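PDB 4ZZ7: methylmalonate-semialdehyde dehydrogenase from Oceanimonas doudoroffii, which catalyses the NAD-dependent, acylating oxidation of methylmalonate semialdehyde, probably with coenzyme A as acyl acceptor to give propionyl-CoA. Local coordinates for residues D407-N413 and F452-S458; G251-H255 and S381-I386. All blocks are in the same frame, centred on the assembly; numbering follows the deposited sequence.

Interaction 1: D407-N413 and F452-S458; sequences DAHEYGN and FGGWKRS. With NAD (nicotinamide-adenine-dinucleotide), chain M.
Segment 407-413 leaves the end of helix 399-408 at His409 and runs antiparallel to 452-458; the CA atoms of Asn413 and Gly454 are 3.7 Å apart, those of Gly412 and Trp455 4.9 Å. Along 452-458, Phe452 comes first, its chi1 t ring placing CE1 3.4 Å from N7N of NAD. Gly454 suits its place because a CB would collide with Asn413 OD1; its N instead reaches a water (2.7 Å) that also lies 2.6 Å from that OD1. Trp455 N donates to Gly412 O (3.0 Å), while its indole leads off to the second subunit, hydrogen-bonding Arg477 O there. Lys456, at positive phi (58°) in a type II' turn from Trp455 to Ser458, sends NZ to Asp407 O (3.0 Å) and His409 O (3.1 Å), so the ammonium gathers carbonyls where the helix ends. A CB on Gly412 would come within 2.9 Å of Lys456 CE, a clash glycine avoids. Arg457 NE forms a salt bridge with Glu410 OE2 (3.1 Å), between residues exposed enough to carry charge. Ser458 closes the turn (N to Trp455 O, 3.1 Å); its small chi1 m hydroxyl accepts from Gly412 N (3.1 Å) and also bonds Gly251 O. Asn413 ND2 bonds Cys283 O and, weakly, NAD O7N (3.1 Å). Asn413 and Phe452, on adjoining segments, border the carboxamide end of an aldehyde dehydrogenase's nicotinamide pocket.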
ATOM      1  N   ASP A 407       4.153  14.521 -28.719  1.00 26.41           N
ATOM      2  CA  ASP A 407       5.162  13.470 -28.496  1.00 26.62           C
ATOM      3  C   ASP A 407       6.493  13.781 -29.174  1.00 29.00           C
ATOM      4  O   ASP A 407       7.549  13.379 -28.692  1.00 31.12           O
ATOM      5  CB  ASP A 407       4.681  12.110 -29.021  1.00 25.72           C
ATOM      6  CG  ASP A 407       3.522  11.548 -28.238  1.00 25.63           C
ATOM      7  OD1 ASP A 407       3.408  11.824 -27.025  1.00 25.88           O
ATOM      8  OD2 ASP A 407       2.715  10.828 -28.856  1.00 25.24           O
ATOM      9  N   ALA A 408       6.435  14.465 -30.314  1.00 31.32           N
ATOM     10  CA  ALA A 408       7.639  14.882 -31.056  1.00 31.02           C
ATOM     11  C   ALA A 408       8.477  15.891 -30.281  1.00 30.95           C
ATOM     12  O   ALA A 408       9.693  15.873 -30.384  1.00 32.86           O
ATOM     13  CB  ALA A 408       7.260  15.468 -32.412  1.00 30.56           C
ATOM     14  N   HIS A 409       7.822  16.754 -29.504  1.00 30.49           N
ATOM     15  CA  HIS A 409       8.496  17.844 -28.799  1.00 29.34           C
ATOM     16  C   HIS A 409       9.568  17.359 -27.829  1.00 29.35           C
ATOM     17  O   HIS A 409       9.519  16.243 -27.310  1.00 27.91           O
ATOM     18  CB  HIS A 409       7.489  18.734 -28.050  1.00 29.13           C
ATOM     19  CG  HIS A 409       7.961  20.138 -27.885  1.00 29.14           C
ATOM     20  ND1 HIS A 409       8.806  20.523 -26.871  1.00 28.21           N
ATOM     21  CD2 HIS A 409       7.758  21.241 -28.642  1.00 30.26           C
ATOM     22  CE1 HIS A 409       9.093  21.804 -26.994  1.00 28.31           C
ATOM     23  NE2 HIS A 409       8.466  22.267 -28.058  1.00 30.00           N
ATOM     24  N   GLU A 410      10.554  18.212 -27.601  1.00 30.80           N
ATOM     25  CA  GLU A 410      11.635  17.898 -26.670  1.00 32.60           C
ATOM     26  C   GLU A 410      11.066  17.535 -25.285  1.00 32.23           C
ATOM     27  O   GLU A 410      11.298  16.423 -24.771  1.00 32.58           O
ATOM     28  CB  GLU A 410      12.627  19.079 -26.600  1.00 33.79           C
ATOM     29  CG  GLU A 410      13.954  18.804 -25.888  1.00 34.25           C
ATOM     30  CD  GLU A 410      14.799  20.066 -25.700  1.00 35.28           C
ATOM     31  OE1 GLU A 410      14.514  21.085 -26.397  1.00 34.61           O
ATOM     32  OE2 GLU A 410      15.736  20.042 -24.849  1.00 32.47           O
ATOM     33  N   TYR A 411      10.312  18.482 -24.726  1.00 30.24           N
ATOM     34  CA  TYR A 411       9.660  18.360 -23.427  1.00 29.34           C
ATOM     35  C   TYR A 411       8.375  17.494 -23.391  1.00 28.16           C
ATOM     36  O   TYR A 411       7.707  17.269 -24.401  1.00 27.97           O
ATOM     37  CB  TYR A 411       9.333  19.755 -22.901  1.00 29.96           C
ATOM     38  CG  TYR A 411      10.508  20.721 -22.855  1.00 32.45           C
ATOM     39  CD1 TYR A 411      11.732  20.371 -22.252  1.00 35.04           C
ATOM     40  CD2 TYR A 411      10.403  21.996 -23.396  1.00 32.77           C
ATOM     41  CE1 TYR A 411      12.805  21.269 -22.211  1.00 33.20           C
ATOM     42  CE2 TYR A 411      11.469  22.892 -23.351  1.00 32.75           C
ATOM     43  CZ  TYR A 411      12.663  22.524 -22.761  1.00 32.22           C
ATOM     44  OH  TYR A 411      13.687  23.429 -22.704  1.00 30.79           O
ATOM     45  N   GLY A 412       8.053  17.005 -22.199  1.00 26.32           N
ATOM     46  CA  GLY A 412       6.798  16.298 -21.948  1.00 25.48           C
ATOM     47  C   GLY A 412       6.367  16.456 -20.494  1.00 24.44           C
ATOM     48  O   GLY A 412       6.057  15.467 -19.829  1.00 22.94           O
ATOM     49  N   ASN A 413       6.348  17.703 -20.009  1.00 23.53           N
ATOM     50  CA  ASN A 413       6.081  17.985 -18.597  1.00 22.62           C
ATOM     51  C   ASN A 413       4.607  17.817 -18.314  1.00 23.36           C
ATOM     52  O   ASN A 413       4.237  16.946 -17.542  1.00 24.87           O
ATOM     53  CB  ASN A 413       6.564  19.386 -18.189  1.00 21.64           C
ATOM     54  CG  ASN A 413       7.007  19.471 -16.725  1.00 21.03           C
ATOM     55  OD1 ASN A 413       7.371  18.483 -16.116  1.00 21.13           O
ATOM     56  ND2 ASN A 413       7.007  20.673 -16.172  1.00 20.72           N
ATOM     57  N   PHE A 452       4.857  14.981  -8.590  1.00 15.73           N
ATOM     58  CA  PHE A 452       4.976  15.905  -9.741  1.00 16.97           C
ATOM     59  C   PHE A 452       6.213  15.519 -10.512  1.00 18.63           C
ATOM     60  O   PHE A 452       7.292  15.400  -9.932  1.00 19.94           O
ATOM     61  CB  PHE A 452       5.189  17.325  -9.212  1.00 16.66           C
ATOM     62  CG  PHE A 452       5.302  18.391 -10.263  1.00 16.18           C
ATOM     63  CD1 PHE A 452       6.435  18.509 -11.043  1.00 15.72           C
ATOM     64  CD2 PHE A 452       4.277  19.337 -10.414  1.00 15.94           C
ATOM     65  CE1 PHE A 452       6.536  19.517 -11.972  1.00 15.67           C
ATOM     66  CE2 PHE A 452       4.377  20.343 -11.355  1.00 15.68           C
ATOM     67  CZ  PHE A 452       5.511  20.432 -12.129  1.00 15.60           C
ATOM     68  N   GLY A 453       6.077  15.349 -11.817  1.00 19.20           N
ATOM     69  CA  GLY A 453       7.239  15.053 -12.622  1.00 19.04           C
ATOM     70  C   GLY A 453       6.889  14.827 -14.069  1.00 19.21           C
ATOM     71  O   GLY A 453       5.947  14.082 -14.382  1.00 19.05           O
ATOM     72  N   GLY A 454       7.636  15.487 -14.949  1.00 18.75           N
ATOM     73  CA  GLY A 454       7.478  15.311 -16.380  1.00 18.56           C
ATOM     74  C   GLY A 454       8.208  14.107 -16.926  1.00 18.66           C
ATOM     75  O   GLY A 454       8.962  13.439 -16.216  1.00 18.45           O
ATOM     76  N   TRP A 455       7.967  13.852 -18.214  1.00 19.18           N
ATOM     77  CA  TRP A 455       8.649  12.812 -18.991  1.00 18.60           C
ATOM     78  C   TRP A 455       9.660  13.426 -19.948  1.00 20.73           C
ATOM     79  O   TRP A 455       9.795  14.656 -20.038  1.00 22.08           O
ATOM     80  CB  TRP A 455       7.629  12.016 -19.771  1.00 16.68           C
ATOM     81  CG  TRP A 455       6.908  11.079 -18.938  1.00 15.54           C
ATOM     82  CD1 TRP A 455       6.882  11.028 -17.584  1.00 14.80           C
ATOM     83  CD2 TRP A 455       6.027  10.057 -19.396  1.00 14.87           C
ATOM     84  NE1 TRP A 455       6.068  10.024 -17.170  1.00 14.63           N
ATOM     85  CE2 TRP A 455       5.520   9.415 -18.265  1.00 14.43           C
ATOM     86  CE3 TRP A 455       5.611   9.629 -20.659  1.00 14.50           C
ATOM     87  CZ2 TRP A 455       4.645   8.359 -18.350  1.00 14.22           C
ATOM     88  CZ3 TRP A 455       4.743   8.582 -20.734  1.00 14.39           C
ATOM     89  CH2 TRP A 455       4.274   7.954 -19.588  1.00 14.24           C
ATOM     90  N   LYS A 456      10.377  12.556 -20.652  1.00 22.32           N
ATOM     91  CA  LYS A 456      11.367  12.963 -21.643  1.00 22.74           C
ATOM     92  C   LYS A 456      12.448  13.866 -21.010  1.00 23.09           C
ATOM     93  O   LYS A 456      13.045  13.492 -19.997  1.00 22.30           O
ATOM     94  CB  LYS A 456      10.659  13.563 -22.868  1.00 22.43           C
ATOM     95  CG  LYS A 456       9.738  12.560 -23.519  1.00 23.14           C
ATOM     96  CD  LYS A 456       9.231  13.042 -24.863  1.00 25.10           C
ATOM     97  CE  LYS A 456       8.372  14.289 -24.707  1.00 27.23           C
ATOM     98  NZ  LYS A 456       7.460  14.501 -25.870  1.00 28.66           N
ATOM     99  N   ARG A 457      12.664  15.046 -21.586  1.00 24.27           N
ATOM    100  CA  ARG A 457      13.726  15.946 -21.196  1.00 24.82           C
ATOM    101  C   ARG A 457      13.284  16.888 -20.086  1.00 23.87           C
ATOM    102  O   ARG A 457      14.106  17.642 -19.556  1.00 24.78           O
ATOM    103  CB  ARG A 457      14.144  16.778 -22.406  1.00 27.98           C
ATOM    104  CG  ARG A 457      14.898  16.012 -23.494  1.00 29.76           C
ATOM    105  CD  ARG A 457      16.417  16.120 -23.332  1.00 30.60           C
ATOM    106  NE  ARG A 457      16.929  17.476 -23.549  1.00 31.70           N
ATOM    107  CZ  ARG A 457      18.154  17.896 -23.212  1.00 34.14           C
ATOM    108  NH1 ARG A 457      19.042  17.077 -22.650  1.00 34.45           N
ATOM    109  NH2 ARG A 457      18.510  19.156 -23.450  1.00 36.25           N
ATOM    110  N   SER A 458      11.998  16.868 -19.743  1.00 22.19           N
ATOM    111  CA  SER A 458      11.492  17.655 -18.601  1.00 22.22           C
ATOM    112  C   SER A 458      11.916  17.130 -17.199  1.00 20.67           C
ATOM    113  O   SER A 458      11.726  17.810 -16.195  1.00 19.26           O
ATOM    114  CB  SER A 458       9.952  17.769 -18.673  1.00 23.14           C
ATOM    115  OG  SER A 458       9.516  18.413 -19.869  1.00 23.39           O
TER
HETATM  116  PA  NAD M 501      17.668  27.774 -13.636  1.00 47.36           P
HETATM  117  O1A NAD M 501      18.589  28.948 -13.956  1.00 46.29           O
HETATM  118  O2A NAD M 501      17.576  26.561 -14.546  1.00 43.25           O
HETATM  119  O5B NAD M 501      18.090  27.178 -12.186  1.00 46.00           O
HETATM  120  C5B NAD M 501      17.574  27.668 -10.939  1.00 41.94           C
HETATM  121  C4B NAD M 501      18.525  27.368  -9.780  1.00 38.73           C
HETATM  122  O4B NAD M 501      19.748  26.808 -10.263  1.00 36.88           O
HETATM  123  C3B NAD M 501      18.920  28.603  -8.976  1.00 37.46           C
HETATM  124  O3B NAD M 501      18.879  28.259  -7.589  1.00 34.93           O
HETATM  125  C2B NAD M 501      20.314  28.974  -9.479  1.00 37.53           C
HETATM  126  O2B NAD M 501      21.256  29.498  -8.539  1.00 37.76           O
HETATM  127  C1B NAD M 501      20.869  27.657  -9.989  1.00 37.65           C
HETATM  128  N9A NAD M 501      21.726  27.823 -11.201  1.00 39.19           N
HETATM  129  C8A NAD M 501      21.494  28.669 -12.247  1.00 38.74           C
HETATM  130  N7A NAD M 501      22.461  28.545 -13.181  1.00 38.34           N
HETATM  131  C5A NAD M 501      23.343  27.612 -12.744  1.00 37.80           C
HETATM  132  C6A NAD M 501      24.609  27.013 -13.258  1.00 36.51           C
HETATM  133  N6A NAD M 501      25.106  27.409 -14.450  1.00 35.98           N
HETATM  134  N1A NAD M 501      25.225  26.065 -12.500  1.00 35.24           N
HETATM  135  C2A NAD M 501      24.721  25.669 -11.292  1.00 34.01           C
HETATM  136  N3A NAD M 501      23.580  26.156 -10.760  1.00 32.17           N
HETATM  137  C4A NAD M 501      22.862  27.122 -11.426  1.00 37.52           C
HETATM  138  O3  NAD M 501      16.147  28.339 -13.398  1.00 50.37           O
HETATM  139  PN  NAD M 501      15.626  29.879 -13.185  1.00 49.99           P
HETATM  140  O1N NAD M 501      16.034  30.417 -11.810  1.00 48.95           O
HETATM  141  O2N NAD M 501      15.823  30.761 -14.426  1.00 46.90           O
HETATM  142  O5D NAD M 501      14.074  29.469 -13.140  1.00 51.33           O
HETATM  143  C5D NAD M 501      13.362  29.194 -14.358  1.00 57.61           C
HETATM  144  C4D NAD M 501      13.271  27.705 -14.750  1.00 61.76           C
HETATM  145  O4D NAD M 501      12.529  26.872 -13.831  1.00 65.76           O
HETATM  146  C3D NAD M 501      12.550  27.548 -16.101  1.00 63.77           C
HETATM  147  O3D NAD M 501      13.485  27.267 -17.148  1.00 57.82           O
HETATM  148  C2D NAD M 501      11.522  26.419 -15.930  1.00 66.08           C
HETATM  149  O2D NAD M 501      11.571  25.479 -17.008  1.00 63.54           O
HETATM  150  C1D NAD M 501      11.916  25.817 -14.593  1.00 65.85           C
HETATM  151  N1N NAD M 501      10.835  25.183 -13.845  1.00 68.43           N
HETATM  152  C2N NAD M 501      10.755  23.848 -13.914  1.00 71.75           C
HETATM  153  C3N NAD M 501       9.764  23.161 -13.219  1.00 73.58           C
HETATM  154  C7N NAD M 501       9.605  21.661 -13.287  1.00 78.12           C
HETATM  155  O7N NAD M 501       9.504  21.026 -14.344  1.00 74.25           O
HETATM  156  N7N NAD M 501       9.527  21.036 -12.125  1.00 79.79           N
HETATM  157  C4N NAD M 501       8.880  23.881 -12.423  1.00 68.67           C
HETATM  158  C5N NAD M 501       8.977  25.265 -12.352  1.00 67.21           C
HETATM  159  C6N NAD M 501       9.983  25.901 -13.083  1.00 70.12           C
HETATM  160  O   HOH W   1       9.192  17.608 -14.476  1.00  5.51           O

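Interaction 2: G251-H255 and S381-I386; sequences GAKNH and SYQEEI. With NAD (nicotinamide-adenine-dinucleotide), chain M.
This contact forms part of the nicotinamide-ribose site of this aldehyde dehydrogenase, where Glu385, an NAD-binding residue, meets the loop leading into strand 254-258. Residues 251-253 are extended and run on into the strand that includes His255; 381-383 end a short helix, which Glu384 leaves with extended phi/psi (-98/153). The CA atoms of Lys253 and Glu385 approach to 6.0 Å. Glu385, stretched out by chi1 and chi2 both t, carries OE2 to the ribose hydroxyl O2D of NAD, which donates to it at 2.9 Å. Its OE1 accepts a weak bond from Ala252 N (3.3 Å). Gly251 lies against both partners, CA 3.6 Å from Glu385 OE2 and 3.2 Å from NAD O2D; a CB would be tight against the carboxylate. With chi1 between wells (-111°) and chi2 and chi4 both m, Lys253 curls toward the helix-end carbonyls: CE is 3.2 Å from Tyr382 O, and NZ makes a weak bond to Glu384 O (3.2 Å). His255 NE2 and Tyr382 OH share a 2.9 Å hydrogen bond; the rings meet rim to rim, centroids 5.5 Å apart and planes at 86°, with chi1 t on Tyr382. His255 ND1 donates to Lys253 O (2.8 Å), setting the imidazole's orientation. His255 thus joins strand to helix through Tyr382, with a weaker contribution from Lys253, while the carboxylate holds the cofactor hydroxyl and, weakly, the Ala252 amide.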
ATOM      1  N   GLY A 251      12.658  21.980 -18.069  1.00 24.73           N
ATOM      2  CA  GLY A 251      11.720  22.836 -18.783  1.00 25.99           C
ATOM      3  C   GLY A 251      10.479  22.163 -19.320  1.00 26.17           C
ATOM      4  O   GLY A 251      10.261  20.968 -19.105  1.00 27.18           O
ATOM      5  N   ALA A 252       9.680  22.943 -20.048  1.00 26.23           N
ATOM      6  CA  ALA A 252       8.362  22.502 -20.500  1.00 25.31           C
ATOM      7  C   ALA A 252       7.800  23.287 -21.698  1.00 24.65           C
ATOM      8  O   ALA A 252       8.075  24.466 -21.860  1.00 23.36           O
ATOM      9  CB  ALA A 252       7.414  22.590 -19.331  1.00 24.76           C
ATOM     10  N   LYS A 253       7.042  22.600 -22.543  1.00 25.17           N
ATOM     11  CA  LYS A 253       6.177  23.235 -23.558  1.00 27.53           C
ATOM     12  C   LYS A 253       4.801  22.556 -23.538  1.00 28.78           C
ATOM     13  O   LYS A 253       4.541  21.571 -24.262  1.00 26.98           O
ATOM     14  CB  LYS A 253       6.784  23.180 -24.974  1.00 27.75           C
ATOM     15  CG  LYS A 253       7.237  24.535 -25.525  1.00 28.19           C
ATOM     16  CD  LYS A 253       6.100  25.339 -26.144  1.00 27.89           C
ATOM     17  CE  LYS A 253       6.597  26.636 -26.785  1.00 28.44           C
ATOM     18  NZ  LYS A 253       6.757  27.760 -25.835  1.00 29.64           N
ATOM     19  N   ASN A 254       3.920  23.085 -22.692  1.00 29.05           N
ATOM     20  CA  ASN A 254       2.671  22.383 -22.405  1.00 28.88           C
ATOM     21  C   ASN A 254       1.623  22.664 -23.463  1.00 27.17           C
ATOM     22  O   ASN A 254       1.271  23.808 -23.683  1.00 27.76           O
ATOM     23  CB  ASN A 254       2.160  22.746 -21.012  1.00 30.09           C
ATOM     24  CG  ASN A 254       2.952  22.070 -19.870  1.00 30.08           C
ATOM     25  OD1 ASN A 254       2.427  21.883 -18.781  1.00 31.88           O
ATOM     26  ND2 ASN A 254       4.180  21.693 -20.109  1.00 29.76           N
ATOM     27  N   HIS A 255       1.144  21.602 -24.112  1.00 25.65           N
ATOM     28  CA  HIS A 255       0.161  21.687 -25.188  1.00 24.44           C
ATOM     29  C   HIS A 255      -1.233  21.308 -24.698  1.00 23.40           C
ATOM     30  O   HIS A 255      -1.368  20.405 -23.898  1.00 22.59           O
ATOM     31  CB  HIS A 255       0.513  20.718 -26.321  1.00 24.86           C
ATOM     32  CG  HIS A 255       1.721  21.096 -27.129  1.00 24.41           C
ATOM     33  ND1 HIS A 255       2.952  21.359 -26.561  1.00 25.41           N
ATOM     34  CD2 HIS A 255       1.900  21.188 -28.466  1.00 23.00           C
ATOM     35  CE1 HIS A 255       3.827  21.627 -27.513  1.00 23.89           C
ATOM     36  NE2 HIS A 255       3.213  21.533 -28.676  1.00 23.30           N
ATOM     37  N   SER A 381      10.501  29.935 -31.755  1.00 43.38           N
ATOM     38  CA  SER A 381       9.629  30.321 -30.655  1.00 41.94           C
ATOM     39  C   SER A 381       8.680  29.179 -30.202  1.00 38.76           C
ATOM     40  O   SER A 381       8.231  29.169 -29.049  1.00 40.31           O
ATOM     41  CB  SER A 381       8.854  31.586 -31.046  1.00 41.64           C
ATOM     42  OG  SER A 381       8.497  31.569 -32.420  1.00 41.14           O
ATOM     43  N   TYR A 382       8.371  28.241 -31.100  1.00 33.38           N
ATOM     44  CA  TYR A 382       7.612  27.036 -30.734  1.00 31.79           C
ATOM     45  C   TYR A 382       8.476  25.913 -30.164  1.00 31.96           C
ATOM     46  O   TYR A 382       8.048  25.193 -29.273  1.00 32.86           O
ATOM     47  CB  TYR A 382       6.824  26.479 -31.927  1.00 31.10           C
ATOM     48  CG  TYR A 382       6.298  25.076 -31.689  1.00 28.37           C
ATOM     49  CD1 TYR A 382       5.080  24.874 -31.076  1.00 26.73           C
ATOM     50  CD2 TYR A 382       7.042  23.957 -32.058  1.00 27.30           C
ATOM     51  CE1 TYR A 382       4.597  23.605 -30.849  1.00 26.15           C
ATOM     52  CE2 TYR A 382       6.570  22.684 -31.830  1.00 27.20           C
ATOM     53  CZ  TYR A 382       5.349  22.506 -31.225  1.00 26.22           C
ATOM     54  OH  TYR A 382       4.917  21.224 -30.996  1.00 25.35           O
ATOM     55  N   GLN A 383       9.657  25.711 -30.716  1.00 31.85           N
ATOM     56  CA  GLN A 383      10.527  24.675 -30.206  1.00 34.34           C
ATOM     57  C   GLN A 383      10.991  25.013 -28.803  1.00 33.57           C
ATOM     58  O   GLN A 383      11.046  24.139 -27.963  1.00 36.63           O
ATOM     59  CB  GLN A 383      11.733  24.452 -31.130  1.00 37.32           C
ATOM     60  CG  GLN A 383      11.385  23.813 -32.474  1.00 38.64           C
ATOM     61  CD  GLN A 383      12.410  24.094 -33.571  1.00 39.69           C
ATOM     62  OE1 GLN A 383      13.569  24.401 -33.290  1.00 38.56           O
ATOM     63  NE2 GLN A 383      11.980  23.994 -34.834  1.00 41.02           N
ATOM     64  N   GLU A 384      11.300  26.275 -28.549  1.00 33.67           N
ATOM     65  CA  GLU A 384      11.934  26.675 -27.299  1.00 36.75           C
ATOM     66  C   GLU A 384      10.924  27.213 -26.291  1.00 36.22           C
ATOM     67  O   GLU A 384       9.872  27.687 -26.686  1.00 38.62           O
ATOM     68  CB  GLU A 384      13.026  27.695 -27.591  1.00 40.65           C
ATOM     69  CG  GLU A 384      14.148  27.108 -28.452  1.00 43.81           C
ATOM     70  CD  GLU A 384      15.255  28.097 -28.777  1.00 46.86           C
ATOM     71  OE1 GLU A 384      15.206  29.271 -28.326  1.00 45.36           O
ATOM     72  OE2 GLU A 384      16.184  27.679 -29.494  1.00 50.21           O
ATOM     73  N   GLU A 385      11.237  27.095 -24.994  1.00 34.14           N
ATOM     74  CA  GLU A 385      10.346  27.522 -23.911  1.00 31.79           C
ATOM     75  C   GLU A 385      10.499  29.023 -23.705  1.00 32.16           C
ATOM     76  O   GLU A 385      11.583  29.500 -23.316  1.00 34.95           O
ATOM     77  CB  GLU A 385      10.681  26.796 -22.594  1.00 32.78           C
ATOM     78  CG  GLU A 385       9.897  27.307 -21.376  1.00 32.75           C
ATOM     79  CD  GLU A 385      10.148  26.520 -20.104  1.00 32.82           C
ATOM     80  OE1 GLU A 385       9.149  26.132 -19.450  1.00 35.02           O
ATOM     81  OE2 GLU A 385      11.330  26.289 -19.759  1.00 30.66           O
ATOM     82  N   ILE A 386       9.413  29.759 -23.927  1.00 29.60           N
ATOM     83  CA  ILE A 386       9.446  31.208 -23.890  1.00 29.51           C
ATOM     84  C   ILE A 386       9.452  31.684 -22.461  1.00 29.61           C
ATOM     85  O   ILE A 386      10.238  32.565 -22.103  1.00 32.00           O
ATOM     86  CB  ILE A 386       8.238  31.820 -24.609  1.00 30.71           C
ATOM     87  CG1 ILE A 386       8.306  31.516 -26.113  1.00 31.26           C
ATOM     88  CG2 ILE A 386       8.208  33.328 -24.399  1.00 30.95           C
ATOM     89  CD1 ILE A 386       7.043  31.824 -26.883  1.00 31.53           C
TER
HETATM   90  PA  NAD M 501      17.668  27.774 -13.636  1.00 47.36           P
HETATM   91  O1A NAD M 501      18.589  28.948 -13.956  1.00 46.29           O
HETATM   92  O2A NAD M 501      17.576  26.561 -14.546  1.00 43.25           O
HETATM   93  O5B NAD M 501      18.090  27.178 -12.186  1.00 46.00           O
HETATM   94  C5B NAD M 501      17.574  27.668 -10.939  1.00 41.94           C
HETATM   95  C4B NAD M 501      18.525  27.368  -9.780  1.00 38.73           C
HETATM   96  O4B NAD M 501      19.748  26.808 -10.263  1.00 36.88           O
HETATM   97  C3B NAD M 501      18.920  28.603  -8.976  1.00 37.46           C
HETATM   98  O3B NAD M 501      18.879  28.259  -7.589  1.00 34.93           O
HETATM   99  C2B NAD M 501      20.314  28.974  -9.479  1.00 37.53           C
HETATM  100  O2B NAD M 501      21.256  29.498  -8.539  1.00 37.76           O
HETATM  101  C1B NAD M 501      20.869  27.657  -9.989  1.00 37.65           C
HETATM  102  N9A NAD M 501      21.726  27.823 -11.201  1.00 39.19           N
HETATM  103  C8A NAD M 501      21.494  28.669 -12.247  1.00 38.74           C
HETATM  104  N7A NAD M 501      22.461  28.545 -13.181  1.00 38.34           N
HETATM  105  C5A NAD M 501      23.343  27.612 -12.744  1.00 37.80           C
HETATM  106  C6A NAD M 501      24.609  27.013 -13.258  1.00 36.51           C
HETATM  107  N6A NAD M 501      25.106  27.409 -14.450  1.00 35.98           N
HETATM  108  N1A NAD M 501      25.225  26.065 -12.500  1.00 35.24           N
HETATM  109  C2A NAD M 501      24.721  25.669 -11.292  1.00 34.01           C
HETATM  110  N3A NAD M 501      23.580  26.156 -10.760  1.00 32.17           N
HETATM  111  C4A NAD M 501      22.862  27.122 -11.426  1.00 37.52           C
HETATM  112  O3  NAD M 501      16.147  28.339 -13.398  1.00 50.37           O
HETATM  113  PN  NAD M 501      15.626  29.879 -13.185  1.00 49.99           P
HETATM  114  O1N NAD M 501      16.034  30.417 -11.810  1.00 48.95           O
HETATM  115  O2N NAD M 501      15.823  30.761 -14.426  1.00 46.90           O
HETATM  116  O5D NAD M 501      14.074  29.469 -13.140  1.00 51.33           O
HETATM  117  C5D NAD M 501      13.362  29.194 -14.358  1.00 57.61           C
HETATM  118  C4D NAD M 501      13.271  27.705 -14.750  1.00 61.76           C
HETATM  119  O4D NAD M 501      12.529  26.872 -13.831  1.00 65.76           O
HETATM  120  C3D NAD M 501      12.550  27.548 -16.101  1.00 63.77           C
HETATM  121  O3D NAD M 501      13.485  27.267 -17.148  1.00 57.82           O
HETATM  122  C2D NAD M 501      11.522  26.419 -15.930  1.00 66.08           C
HETATM  123  O2D NAD M 501      11.571  25.479 -17.008  1.00 63.54           O
HETATM  124  C1D NAD M 501      11.916  25.817 -14.593  1.00 65.85           C
HETATM  125  N1N NAD M 501      10.835  25.183 -13.845  1.00 68.43           N
HETATM  126  C2N NAD M 501      10.755  23.848 -13.914  1.00 71.75           C
HETATM  127  C3N NAD M 501       9.764  23.161 -13.219  1.00 73.58           C
HETATM  128  C7N NAD M 501       9.605  21.661 -13.287  1.00 78.12           C
HETATM  129  O7N NAD M 501       9.504  21.026 -14.344  1.00 74.25           O
HETATM  130  N7N NAD M 501       9.527  21.036 -12.125  1.00 79.79           N
HETATM  131  C4N NAD M 501       8.880  23.881 -12.423  1.00 68.67           C
HETATM  132  C5N NAD M 501       8.977  25.265 -12.352  1.00 67.21           C
HETATM  133  C6N NAD M 501       9.983  25.901 -13.083  1.00 70.12           C

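Overall arrangement
Interactions 1 and 2 lie with centres about 10 Å apart, and both segments of interaction 2 precede those of interaction 1 in the sequence. Their strands, 254-258 and 411-418, are parallel neighbours in one sheet. They meet at Ser458 OG and Gly251 O, 2.8 Å apart in a probable hydrogen bond, and at His409 NE2 and Tyr382 O, 3.2 Å apart, probably another; His409 CE1 also packs on Lys253 CB at 3.4 Å. Both touch the nicotinamide half of NAD: interaction 2 holds the ribose, interaction 1 borders the carboxamide. The nearest side-chain atoms of Asn413 and Cys283 are about 4 Å apart, as are those of Tyr411 and Glu385.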